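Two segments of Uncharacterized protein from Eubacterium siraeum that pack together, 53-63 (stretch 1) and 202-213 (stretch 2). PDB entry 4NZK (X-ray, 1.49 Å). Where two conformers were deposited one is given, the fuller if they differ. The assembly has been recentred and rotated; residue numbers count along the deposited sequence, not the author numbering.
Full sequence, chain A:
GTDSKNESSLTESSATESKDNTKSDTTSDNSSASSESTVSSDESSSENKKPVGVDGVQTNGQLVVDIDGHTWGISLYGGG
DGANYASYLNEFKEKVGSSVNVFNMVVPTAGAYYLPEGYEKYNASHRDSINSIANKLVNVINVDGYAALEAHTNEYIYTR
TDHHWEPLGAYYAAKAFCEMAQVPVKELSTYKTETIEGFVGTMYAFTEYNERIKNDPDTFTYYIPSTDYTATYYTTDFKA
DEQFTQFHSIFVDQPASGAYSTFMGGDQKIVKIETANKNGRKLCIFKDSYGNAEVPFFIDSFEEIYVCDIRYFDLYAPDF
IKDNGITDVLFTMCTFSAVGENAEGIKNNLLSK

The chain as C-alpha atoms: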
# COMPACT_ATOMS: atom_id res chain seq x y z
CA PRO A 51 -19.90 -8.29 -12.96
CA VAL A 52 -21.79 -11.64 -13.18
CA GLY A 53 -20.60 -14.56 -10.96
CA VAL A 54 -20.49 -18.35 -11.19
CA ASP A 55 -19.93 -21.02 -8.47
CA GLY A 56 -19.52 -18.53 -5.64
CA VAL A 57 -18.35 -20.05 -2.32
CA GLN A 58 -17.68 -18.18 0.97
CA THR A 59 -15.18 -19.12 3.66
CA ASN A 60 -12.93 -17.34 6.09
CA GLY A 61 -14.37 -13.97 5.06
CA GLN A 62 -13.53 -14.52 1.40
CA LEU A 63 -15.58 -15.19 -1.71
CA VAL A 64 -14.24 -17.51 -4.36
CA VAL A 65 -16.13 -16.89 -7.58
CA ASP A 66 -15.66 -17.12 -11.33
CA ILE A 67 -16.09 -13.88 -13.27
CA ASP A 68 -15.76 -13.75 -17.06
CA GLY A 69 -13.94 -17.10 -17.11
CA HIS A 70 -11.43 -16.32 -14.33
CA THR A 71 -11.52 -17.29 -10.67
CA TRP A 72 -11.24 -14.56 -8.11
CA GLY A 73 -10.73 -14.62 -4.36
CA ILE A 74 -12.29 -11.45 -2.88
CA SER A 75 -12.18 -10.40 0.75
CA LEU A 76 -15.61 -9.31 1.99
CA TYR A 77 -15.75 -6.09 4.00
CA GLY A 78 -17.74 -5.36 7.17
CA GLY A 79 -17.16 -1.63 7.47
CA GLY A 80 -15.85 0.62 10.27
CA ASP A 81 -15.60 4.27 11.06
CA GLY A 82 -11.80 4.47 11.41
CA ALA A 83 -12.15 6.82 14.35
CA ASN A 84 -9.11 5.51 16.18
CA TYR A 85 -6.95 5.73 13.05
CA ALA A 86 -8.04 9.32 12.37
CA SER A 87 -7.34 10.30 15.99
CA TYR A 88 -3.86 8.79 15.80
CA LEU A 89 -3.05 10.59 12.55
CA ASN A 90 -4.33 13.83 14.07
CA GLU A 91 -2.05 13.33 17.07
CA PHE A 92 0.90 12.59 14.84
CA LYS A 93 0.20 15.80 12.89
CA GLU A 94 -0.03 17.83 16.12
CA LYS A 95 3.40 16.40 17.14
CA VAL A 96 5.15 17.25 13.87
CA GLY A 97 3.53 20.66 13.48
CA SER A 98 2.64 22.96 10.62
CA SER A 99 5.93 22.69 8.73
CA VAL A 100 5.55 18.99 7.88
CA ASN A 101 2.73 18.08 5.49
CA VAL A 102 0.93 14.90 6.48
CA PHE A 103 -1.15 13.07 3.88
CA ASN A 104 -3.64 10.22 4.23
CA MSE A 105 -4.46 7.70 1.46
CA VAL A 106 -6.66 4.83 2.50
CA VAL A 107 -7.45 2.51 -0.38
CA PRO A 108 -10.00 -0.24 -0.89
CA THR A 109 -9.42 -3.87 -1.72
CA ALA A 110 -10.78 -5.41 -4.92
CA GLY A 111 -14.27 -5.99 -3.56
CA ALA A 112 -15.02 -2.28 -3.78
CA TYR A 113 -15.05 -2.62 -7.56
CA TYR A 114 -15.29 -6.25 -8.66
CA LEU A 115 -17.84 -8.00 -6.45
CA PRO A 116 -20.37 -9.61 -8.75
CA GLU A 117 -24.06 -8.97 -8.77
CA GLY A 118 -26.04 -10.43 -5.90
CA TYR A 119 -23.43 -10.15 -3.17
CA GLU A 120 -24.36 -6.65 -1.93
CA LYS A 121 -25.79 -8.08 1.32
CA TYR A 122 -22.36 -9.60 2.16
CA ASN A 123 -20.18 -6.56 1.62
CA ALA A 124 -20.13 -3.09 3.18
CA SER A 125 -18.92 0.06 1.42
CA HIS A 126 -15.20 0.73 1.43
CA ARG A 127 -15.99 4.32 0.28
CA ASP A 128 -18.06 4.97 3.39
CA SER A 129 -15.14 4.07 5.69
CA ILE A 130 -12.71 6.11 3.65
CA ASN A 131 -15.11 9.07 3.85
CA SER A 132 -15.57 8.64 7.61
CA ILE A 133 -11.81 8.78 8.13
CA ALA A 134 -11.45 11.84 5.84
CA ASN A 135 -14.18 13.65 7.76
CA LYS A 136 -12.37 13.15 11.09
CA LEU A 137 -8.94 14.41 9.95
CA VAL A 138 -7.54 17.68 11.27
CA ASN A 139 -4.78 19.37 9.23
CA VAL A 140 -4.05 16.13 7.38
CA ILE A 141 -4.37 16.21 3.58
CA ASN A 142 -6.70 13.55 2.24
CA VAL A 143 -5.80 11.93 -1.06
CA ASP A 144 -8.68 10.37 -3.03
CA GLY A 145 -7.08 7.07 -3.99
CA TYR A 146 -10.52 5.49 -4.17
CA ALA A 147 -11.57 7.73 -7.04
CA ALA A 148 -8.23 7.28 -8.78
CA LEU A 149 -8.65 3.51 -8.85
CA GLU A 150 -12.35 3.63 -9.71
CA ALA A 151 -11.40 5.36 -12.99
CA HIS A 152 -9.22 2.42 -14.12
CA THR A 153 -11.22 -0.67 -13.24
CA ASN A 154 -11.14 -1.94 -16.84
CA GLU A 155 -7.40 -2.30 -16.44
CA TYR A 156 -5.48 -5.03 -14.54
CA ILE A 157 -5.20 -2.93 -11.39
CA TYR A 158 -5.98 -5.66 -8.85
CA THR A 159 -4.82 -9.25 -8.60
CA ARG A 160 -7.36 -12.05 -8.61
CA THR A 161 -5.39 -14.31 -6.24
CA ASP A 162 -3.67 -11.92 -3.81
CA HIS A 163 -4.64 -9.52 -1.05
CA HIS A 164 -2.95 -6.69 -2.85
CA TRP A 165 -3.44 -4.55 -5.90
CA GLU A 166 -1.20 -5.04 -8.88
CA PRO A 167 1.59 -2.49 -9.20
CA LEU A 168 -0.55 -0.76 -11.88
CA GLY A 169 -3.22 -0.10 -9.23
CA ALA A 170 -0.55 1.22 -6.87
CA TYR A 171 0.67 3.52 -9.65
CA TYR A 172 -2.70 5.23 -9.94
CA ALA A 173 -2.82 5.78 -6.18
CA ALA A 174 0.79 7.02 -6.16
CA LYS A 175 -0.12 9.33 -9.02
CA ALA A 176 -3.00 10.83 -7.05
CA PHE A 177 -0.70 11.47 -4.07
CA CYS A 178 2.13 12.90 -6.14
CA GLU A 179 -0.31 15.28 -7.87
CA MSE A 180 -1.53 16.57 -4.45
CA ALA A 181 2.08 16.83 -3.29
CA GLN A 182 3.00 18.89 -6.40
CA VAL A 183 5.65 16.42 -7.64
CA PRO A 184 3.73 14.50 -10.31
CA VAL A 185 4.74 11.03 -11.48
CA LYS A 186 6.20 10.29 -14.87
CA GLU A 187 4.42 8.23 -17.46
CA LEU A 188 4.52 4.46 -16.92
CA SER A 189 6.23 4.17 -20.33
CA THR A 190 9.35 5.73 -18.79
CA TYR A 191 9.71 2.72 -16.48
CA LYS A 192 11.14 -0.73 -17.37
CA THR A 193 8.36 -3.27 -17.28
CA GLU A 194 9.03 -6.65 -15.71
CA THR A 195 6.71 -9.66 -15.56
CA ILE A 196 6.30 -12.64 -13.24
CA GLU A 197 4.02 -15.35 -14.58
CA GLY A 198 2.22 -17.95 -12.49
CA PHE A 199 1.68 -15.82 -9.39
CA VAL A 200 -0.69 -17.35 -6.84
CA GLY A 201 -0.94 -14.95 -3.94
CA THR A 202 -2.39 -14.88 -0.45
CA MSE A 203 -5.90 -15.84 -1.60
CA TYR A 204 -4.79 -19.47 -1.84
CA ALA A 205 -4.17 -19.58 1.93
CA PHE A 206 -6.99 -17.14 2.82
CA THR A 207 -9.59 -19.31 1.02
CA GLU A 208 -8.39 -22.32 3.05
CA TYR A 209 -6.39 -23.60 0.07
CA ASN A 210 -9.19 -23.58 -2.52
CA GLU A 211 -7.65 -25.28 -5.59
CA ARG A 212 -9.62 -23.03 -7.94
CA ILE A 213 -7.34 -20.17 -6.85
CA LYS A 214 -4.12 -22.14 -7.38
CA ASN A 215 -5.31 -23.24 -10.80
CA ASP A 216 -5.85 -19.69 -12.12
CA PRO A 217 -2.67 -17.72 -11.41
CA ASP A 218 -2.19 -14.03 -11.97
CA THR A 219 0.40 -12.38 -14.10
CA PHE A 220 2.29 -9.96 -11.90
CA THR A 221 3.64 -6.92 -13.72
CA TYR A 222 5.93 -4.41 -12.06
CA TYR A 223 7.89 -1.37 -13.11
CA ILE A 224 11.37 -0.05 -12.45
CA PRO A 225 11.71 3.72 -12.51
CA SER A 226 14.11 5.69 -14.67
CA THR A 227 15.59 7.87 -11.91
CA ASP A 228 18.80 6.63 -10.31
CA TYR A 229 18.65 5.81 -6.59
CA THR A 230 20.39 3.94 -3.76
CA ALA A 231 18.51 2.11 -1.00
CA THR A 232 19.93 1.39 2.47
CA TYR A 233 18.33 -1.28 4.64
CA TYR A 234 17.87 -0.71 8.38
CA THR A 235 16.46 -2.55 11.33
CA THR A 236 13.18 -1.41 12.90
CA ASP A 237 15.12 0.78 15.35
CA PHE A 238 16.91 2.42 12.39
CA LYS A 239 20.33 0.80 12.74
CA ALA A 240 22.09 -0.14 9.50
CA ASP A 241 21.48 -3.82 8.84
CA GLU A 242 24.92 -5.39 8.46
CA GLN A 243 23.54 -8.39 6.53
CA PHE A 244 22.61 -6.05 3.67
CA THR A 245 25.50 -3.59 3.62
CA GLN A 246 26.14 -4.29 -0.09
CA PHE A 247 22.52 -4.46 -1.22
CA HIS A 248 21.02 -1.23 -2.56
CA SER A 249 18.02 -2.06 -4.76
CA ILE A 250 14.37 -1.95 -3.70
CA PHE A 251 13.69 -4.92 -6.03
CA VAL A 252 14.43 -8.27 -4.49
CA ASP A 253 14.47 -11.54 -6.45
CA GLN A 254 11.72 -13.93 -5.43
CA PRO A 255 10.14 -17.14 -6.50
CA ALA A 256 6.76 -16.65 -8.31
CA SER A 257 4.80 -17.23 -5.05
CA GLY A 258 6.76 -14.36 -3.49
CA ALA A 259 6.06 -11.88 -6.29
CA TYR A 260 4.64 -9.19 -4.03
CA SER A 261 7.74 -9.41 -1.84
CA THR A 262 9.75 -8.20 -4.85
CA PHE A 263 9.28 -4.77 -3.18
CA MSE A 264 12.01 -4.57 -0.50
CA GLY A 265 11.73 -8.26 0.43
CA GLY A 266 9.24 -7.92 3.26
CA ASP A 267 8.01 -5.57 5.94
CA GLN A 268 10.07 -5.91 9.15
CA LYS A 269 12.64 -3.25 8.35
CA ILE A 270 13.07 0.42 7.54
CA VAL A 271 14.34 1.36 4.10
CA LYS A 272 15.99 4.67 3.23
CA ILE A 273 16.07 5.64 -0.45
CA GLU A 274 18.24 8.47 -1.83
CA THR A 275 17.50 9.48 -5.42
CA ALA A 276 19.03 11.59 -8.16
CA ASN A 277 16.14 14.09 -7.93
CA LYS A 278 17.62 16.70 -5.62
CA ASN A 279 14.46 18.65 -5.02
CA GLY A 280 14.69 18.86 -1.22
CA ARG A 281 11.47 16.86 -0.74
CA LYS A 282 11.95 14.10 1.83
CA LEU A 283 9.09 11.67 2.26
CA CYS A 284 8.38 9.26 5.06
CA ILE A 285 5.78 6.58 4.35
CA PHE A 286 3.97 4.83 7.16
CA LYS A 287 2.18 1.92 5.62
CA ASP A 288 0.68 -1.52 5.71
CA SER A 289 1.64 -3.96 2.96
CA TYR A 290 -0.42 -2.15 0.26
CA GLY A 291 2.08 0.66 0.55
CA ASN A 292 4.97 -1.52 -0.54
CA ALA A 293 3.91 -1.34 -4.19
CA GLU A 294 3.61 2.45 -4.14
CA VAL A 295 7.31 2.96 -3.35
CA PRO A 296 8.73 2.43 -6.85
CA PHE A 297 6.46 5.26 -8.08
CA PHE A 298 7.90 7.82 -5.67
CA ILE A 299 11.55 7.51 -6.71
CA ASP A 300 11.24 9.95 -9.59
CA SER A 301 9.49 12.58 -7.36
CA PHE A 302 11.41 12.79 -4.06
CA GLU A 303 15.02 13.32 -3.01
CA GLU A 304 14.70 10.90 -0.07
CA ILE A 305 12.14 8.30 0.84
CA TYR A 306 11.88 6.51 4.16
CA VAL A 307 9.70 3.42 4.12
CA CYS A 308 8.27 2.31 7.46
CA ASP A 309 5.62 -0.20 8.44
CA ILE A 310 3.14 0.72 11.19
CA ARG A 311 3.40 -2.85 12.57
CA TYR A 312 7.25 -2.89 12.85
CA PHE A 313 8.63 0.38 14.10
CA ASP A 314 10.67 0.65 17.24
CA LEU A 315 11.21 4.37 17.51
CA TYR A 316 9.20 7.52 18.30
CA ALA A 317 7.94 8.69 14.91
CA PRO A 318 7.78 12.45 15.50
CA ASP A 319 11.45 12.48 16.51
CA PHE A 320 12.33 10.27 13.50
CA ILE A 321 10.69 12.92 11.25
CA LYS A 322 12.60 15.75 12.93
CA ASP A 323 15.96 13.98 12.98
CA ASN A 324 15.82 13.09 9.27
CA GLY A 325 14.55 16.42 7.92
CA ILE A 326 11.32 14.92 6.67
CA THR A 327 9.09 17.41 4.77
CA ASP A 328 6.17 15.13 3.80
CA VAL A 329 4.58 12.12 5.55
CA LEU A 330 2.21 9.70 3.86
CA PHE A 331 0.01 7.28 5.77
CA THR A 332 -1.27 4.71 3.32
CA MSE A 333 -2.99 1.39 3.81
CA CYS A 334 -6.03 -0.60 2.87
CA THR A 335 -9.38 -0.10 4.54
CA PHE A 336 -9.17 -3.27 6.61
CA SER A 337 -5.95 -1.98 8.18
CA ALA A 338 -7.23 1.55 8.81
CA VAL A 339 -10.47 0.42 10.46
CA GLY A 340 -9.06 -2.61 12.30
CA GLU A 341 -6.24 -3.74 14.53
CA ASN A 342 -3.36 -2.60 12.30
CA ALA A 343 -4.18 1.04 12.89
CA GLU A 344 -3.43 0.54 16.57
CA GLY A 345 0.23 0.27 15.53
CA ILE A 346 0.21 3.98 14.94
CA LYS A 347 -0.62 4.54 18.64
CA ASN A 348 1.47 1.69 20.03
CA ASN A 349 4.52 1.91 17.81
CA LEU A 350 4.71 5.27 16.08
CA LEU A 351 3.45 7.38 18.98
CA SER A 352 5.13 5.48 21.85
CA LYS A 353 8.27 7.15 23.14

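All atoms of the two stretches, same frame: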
# COMPACT_ATOMS: atom_id res chain seq x y z
N GLY A 53 -21.40 -13.50 -11.59
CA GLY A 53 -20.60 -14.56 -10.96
C GLY A 53 -21.11 -15.99 -11.04
O GLY A 53 -22.31 -16.23 -11.03
N VAL A 54 -20.18 -16.94 -11.08
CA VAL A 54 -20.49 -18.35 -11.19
C VAL A 54 -19.78 -19.14 -10.08
O VAL A 54 -18.58 -18.93 -9.84
CB VAL A 54 -20.01 -18.91 -12.56
CG1 VAL A 54 -20.31 -20.40 -12.68
CG2 VAL A 54 -20.62 -18.13 -13.70
N ASP A 55 -20.51 -20.07 -9.45
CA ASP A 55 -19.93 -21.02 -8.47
C ASP A 55 -19.26 -20.26 -7.30
O ASP A 55 -18.14 -20.53 -6.91
CB ASP A 55 -18.94 -22.02 -9.13
CG ASP A 55 -19.61 -22.98 -10.13
OD1 ASP A 55 -20.87 -23.01 -10.21
OD2 ASP A 55 -18.88 -23.70 -10.84
N GLY A 56 -20.00 -19.28 -6.78
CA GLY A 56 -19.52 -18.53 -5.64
C GLY A 56 -19.58 -19.39 -4.37
O GLY A 56 -20.57 -20.07 -4.12
N VAL A 57 -18.48 -19.37 -3.61
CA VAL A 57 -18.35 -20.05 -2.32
C VAL A 57 -17.71 -19.08 -1.32
O VAL A 57 -16.70 -18.45 -1.66
CB VAL A 57 -17.39 -21.26 -2.39
CG1 VAL A 57 -17.34 -21.98 -1.05
CG2 VAL A 57 -17.81 -22.23 -3.47
N GLN A 58 -18.23 -19.02 -0.10
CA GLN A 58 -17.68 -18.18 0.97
C GLN A 58 -17.00 -19.01 2.06
O GLN A 58 -17.52 -20.04 2.51
CB GLN A 58 -18.80 -17.38 1.64
CG GLN A 58 -19.37 -16.30 0.75
CD GLN A 58 -20.31 -15.37 1.45
OE1 GLN A 58 -20.02 -14.87 2.54
NE2 GLN A 58 -21.45 -15.13 0.84
N THR A 59 -15.80 -18.60 2.45
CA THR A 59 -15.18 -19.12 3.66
C THR A 59 -14.13 -18.16 4.13
O THR A 59 -13.50 -17.44 3.34
CB THR A 59 -14.59 -20.55 3.59
OG1 THR A 59 -14.26 -21.03 4.94
CG2 THR A 59 -13.34 -20.60 2.73
N ASN A 60 -13.98 -18.12 5.44
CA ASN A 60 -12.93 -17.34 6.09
C ASN A 60 -12.99 -15.88 5.66
O ASN A 60 -11.97 -15.23 5.57
CB ASN A 60 -11.55 -17.95 5.82
CG ASN A 60 -10.46 -17.32 6.66
OD1 ASN A 60 -10.66 -17.03 7.85
ND2 ASN A 60 -9.29 -17.11 6.05
N GLY A 61 -14.19 -15.38 5.44
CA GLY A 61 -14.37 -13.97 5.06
C GLY A 61 -14.06 -13.63 3.63
O GLY A 61 -14.03 -12.45 3.27
N GLN A 62 -13.86 -14.66 2.81
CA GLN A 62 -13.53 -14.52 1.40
C GLN A 62 -14.64 -15.11 0.55
O GLN A 62 -15.34 -16.03 0.94
CB GLN A 62 -12.23 -15.26 1.06
CG GLN A 62 -11.12 -15.18 2.09
CD GLN A 62 -10.69 -13.77 2.39
OE1 GLN A 62 -10.36 -13.00 1.49
NE2 GLN A 62 -10.64 -13.42 3.67
N LEU A 63 -14.74 -14.60 -0.66
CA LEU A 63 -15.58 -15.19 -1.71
C LEU A 63 -14.67 -15.68 -2.82
O LEU A 63 -13.85 -14.93 -3.35
CB LEU A 63 -16.51 -14.11 -2.26
CG LEU A 63 -17.40 -14.47 -3.47
CD1 LEU A 63 -18.43 -15.53 -3.08
CD2 LEU A 63 -18.10 -13.28 -4.09
N THR A 202 -1.87 -14.55 -1.77
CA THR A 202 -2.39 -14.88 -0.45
C THR A 202 -3.79 -15.46 -0.47
O THR A 202 -4.18 -16.06 0.54
CB THR A 202 -2.43 -13.68 0.50
OG1 THR A 202 -3.21 -12.68 -0.11
CG2 THR A 202 -1.05 -13.13 0.75
N MSE A 203 -4.55 -15.30 -1.56
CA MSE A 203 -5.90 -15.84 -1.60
C MSE A 203 -5.91 -17.34 -1.53
O MSE A 203 -6.91 -17.93 -1.15
CB MSE A 203 -6.76 -15.41 -2.80
CG MSE A 203 -7.11 -13.96 -2.67
SE MSE A 203 -8.42 -13.74 -1.23
CE MSE A 203 -8.40 -11.82 -1.31
N TYR A 204 -4.82 -17.99 -1.92
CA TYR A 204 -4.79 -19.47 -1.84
C TYR A 204 -4.93 -19.86 -0.36
O TYR A 204 -5.86 -20.57 0.01
CB TYR A 204 -3.55 -20.03 -2.56
CG TYR A 204 -3.48 -21.53 -2.62
CD1 TYR A 204 -4.61 -22.31 -2.88
CD2 TYR A 204 -2.27 -22.18 -2.49
CE1 TYR A 204 -4.52 -23.70 -2.94
CE2 TYR A 204 -2.19 -23.56 -2.54
CZ TYR A 204 -3.29 -24.31 -2.78
OH TYR A 204 -3.17 -25.69 -2.87
N ALA A 205 -4.07 -19.32 0.50
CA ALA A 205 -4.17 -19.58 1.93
C ALA A 205 -5.46 -19.02 2.54
O ALA A 205 -6.11 -19.69 3.36
CB ALA A 205 -2.96 -19.00 2.66
N PHE A 206 -5.83 -17.78 2.19
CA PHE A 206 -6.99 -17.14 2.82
C PHE A 206 -8.30 -17.87 2.52
O PHE A 206 -9.24 -17.78 3.30
CB PHE A 206 -7.13 -15.68 2.40
CG PHE A 206 -6.34 -14.69 3.20
CD1 PHE A 206 -4.98 -14.78 3.36
CD2 PHE A 206 -6.99 -13.61 3.74
CE1 PHE A 206 -4.27 -13.80 4.04
CE2 PHE A 206 -6.31 -12.64 4.46
CZ PHE A 206 -4.94 -12.73 4.59
N THR A 207 -8.39 -18.55 1.38
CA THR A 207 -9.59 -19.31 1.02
C THR A 207 -9.52 -20.76 1.53
O THR A 207 -10.25 -21.62 1.07
CB THR A 207 -9.81 -19.30 -0.50
OG1 THR A 207 -8.70 -19.99 -1.14
CG2 THR A 207 -9.96 -17.83 -1.00
N GLU A 208 -8.61 -21.00 2.47
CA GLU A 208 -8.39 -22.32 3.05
C GLU A 208 -7.96 -23.32 1.96
O GLU A 208 -8.43 -24.46 1.86
CB GLU A 208 -9.60 -22.80 3.86
CG GLU A 208 -10.30 -21.74 4.73
CD GLU A 208 -9.40 -21.00 5.72
OE1 GLU A 208 -8.39 -20.41 5.26
OE2 GLU A 208 -9.72 -20.96 6.94
N TYR A 209 -7.02 -22.84 1.13
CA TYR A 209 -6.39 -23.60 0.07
C TYR A 209 -7.39 -24.13 -0.97
O TYR A 209 -7.41 -25.33 -1.34
CB TYR A 209 -5.46 -24.65 0.70
CG TYR A 209 -4.33 -24.01 1.52
CD1 TYR A 209 -3.35 -23.30 0.87
CD2 TYR A 209 -4.29 -24.04 2.91
CE1 TYR A 209 -2.33 -22.66 1.53
CE2 TYR A 209 -3.26 -23.41 3.61
CZ TYR A 209 -2.27 -22.71 2.91
OH TYR A 209 -1.23 -22.05 3.51
N ASN A 210 -8.26 -23.24 -1.45
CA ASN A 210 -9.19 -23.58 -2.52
C ASN A 210 -8.39 -23.74 -3.82
O ASN A 210 -7.74 -22.81 -4.30
CB ASN A 210 -10.27 -22.50 -2.66
CG ASN A 210 -11.42 -22.94 -3.55
OD1 ASN A 210 -11.20 -23.37 -4.68
ND2 ASN A 210 -12.63 -22.89 -3.05
N GLU A 211 -8.45 -24.94 -4.40
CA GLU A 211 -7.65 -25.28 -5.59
C GLU A 211 -8.01 -24.43 -6.79
O GLU A 211 -7.16 -24.24 -7.66
CB GLU A 211 -7.75 -26.79 -5.92
CG GLU A 211 -7.12 -27.64 -4.83
CD GLU A 211 -5.66 -27.25 -4.52
OE1 GLU A 211 -4.89 -27.14 -5.50
OE2 GLU A 211 -5.28 -27.07 -3.31
N ARG A 212 -9.22 -23.89 -6.82
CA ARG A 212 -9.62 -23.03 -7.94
C ARG A 212 -8.71 -21.81 -8.04
O ARG A 212 -8.47 -21.30 -9.13
CB ARG A 212 -11.07 -22.59 -7.83
CG ARG A 212 -12.08 -23.71 -7.93
CD ARG A 212 -13.41 -23.33 -7.34
NE ARG A 212 -14.01 -22.21 -8.04
CZ ARG A 212 -15.13 -21.60 -7.66
NH1 ARG A 212 -15.77 -21.96 -6.55
NH2 ARG A 212 -15.59 -20.60 -8.40
N ILE A 213 -8.24 -21.32 -6.88
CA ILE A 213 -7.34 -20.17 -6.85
C ILE A 213 -5.99 -20.55 -7.41
O ILE A 213 -5.44 -19.86 -8.27
CB ILE A 213 -7.19 -19.60 -5.40
CG1 ILE A 213 -8.52 -19.04 -4.90
CG2 ILE A 213 -6.12 -18.55 -5.32
CD1 ILE A 213 -9.03 -17.82 -5.62

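The contact between residues 53-63 and 202-213 is small, burying 467 Å² in all, and its polar part consists of three hydrogen bonds at two sites. In each case a side-chain nitrogen from one stretch reaches a backbone carbonyl of the other, so each stretch supplies one donor side chain and one acceptor.

At the first site R212 extends from the helix that begins at 211 to the corner of the chain at V54 and D55. Its guanidinium clasps a single carbonyl oxygen: R212 NH1 lies 2.8 Å from D55 O and R212 NH2 3.0 Å from the same D55 O. The N-H...O angles, 145° and 137°, are bent, as expected when two divergent N-H groups converge on one acceptor. D55 O lies at the guanidinium edge, near its plane, where these protons point. R212 NH2 has a further partner elsewhere in the structure. The carboxylate of D55 takes no part in the bonding; the closest side-chain approach of this pair is from D55 CB to R212 NH2, at 3.7 Å. V57 adds a nonpolar neighbour to the guanidinium edge, with V57 CG2 3.7 Å from R212 NH1.

The base of R212 is held by its own stretch. N210 occupies the N-cap position, and its side chain accepts from the backbone of the arginine, with R212 N 3.0 Å from N210 OD1. The backbone amide of N210 in turn donates to the T207 side chain, N210 N to T207 OG1 being 3.3 Å.

The second site lies at the type I' turn from T59 to Q62, closed by paired backbone bonds, T59 N to Q62 O at 3.0 Å and Q62 N to T59 O at 2.9 Å. From this turn N60 directs its amide to the last residue of the helix at 203-206: N60 ND2 is 2.8 Å from F206 O, and the 171° angle makes this the straightest of the three cross-stretch bonds. The chain leaves helical geometry at T207, and F206 O accepts no backbone bond within the stretch, so the asparagine supplies it with a donor.

Q62, the residue most covered by the other stretch, uses its polar atoms differently. Its amide nitrogen bonds back across the turn, Q62 NE2 to N60 O at 2.9 Å, while Q62 OE1 is satisfied elsewhere in the structure. The side chain therefore meets stretch 2 through packing: Q62 CG is 3.4 Å from F206 O, Q62 OE1 is 3.4 Å from the selenium, SE, of selenomethionine M203, and Q62 CB is 4.0 Å from T207 CG2. Q62 NE2 approaches the edge of the F206 ring, 3.7 Å from F206 CD2, near the ring plane.

Between the two sites T59 provides methyl packing, with T59 CG2 3.7 Å from T207 O and 3.8 Å from E208 CG. Here the backbones come near one another, T59 CA and T207 CA being 6.2 Å apart, yet no backbone-to-backbone hydrogen bond links the stretches.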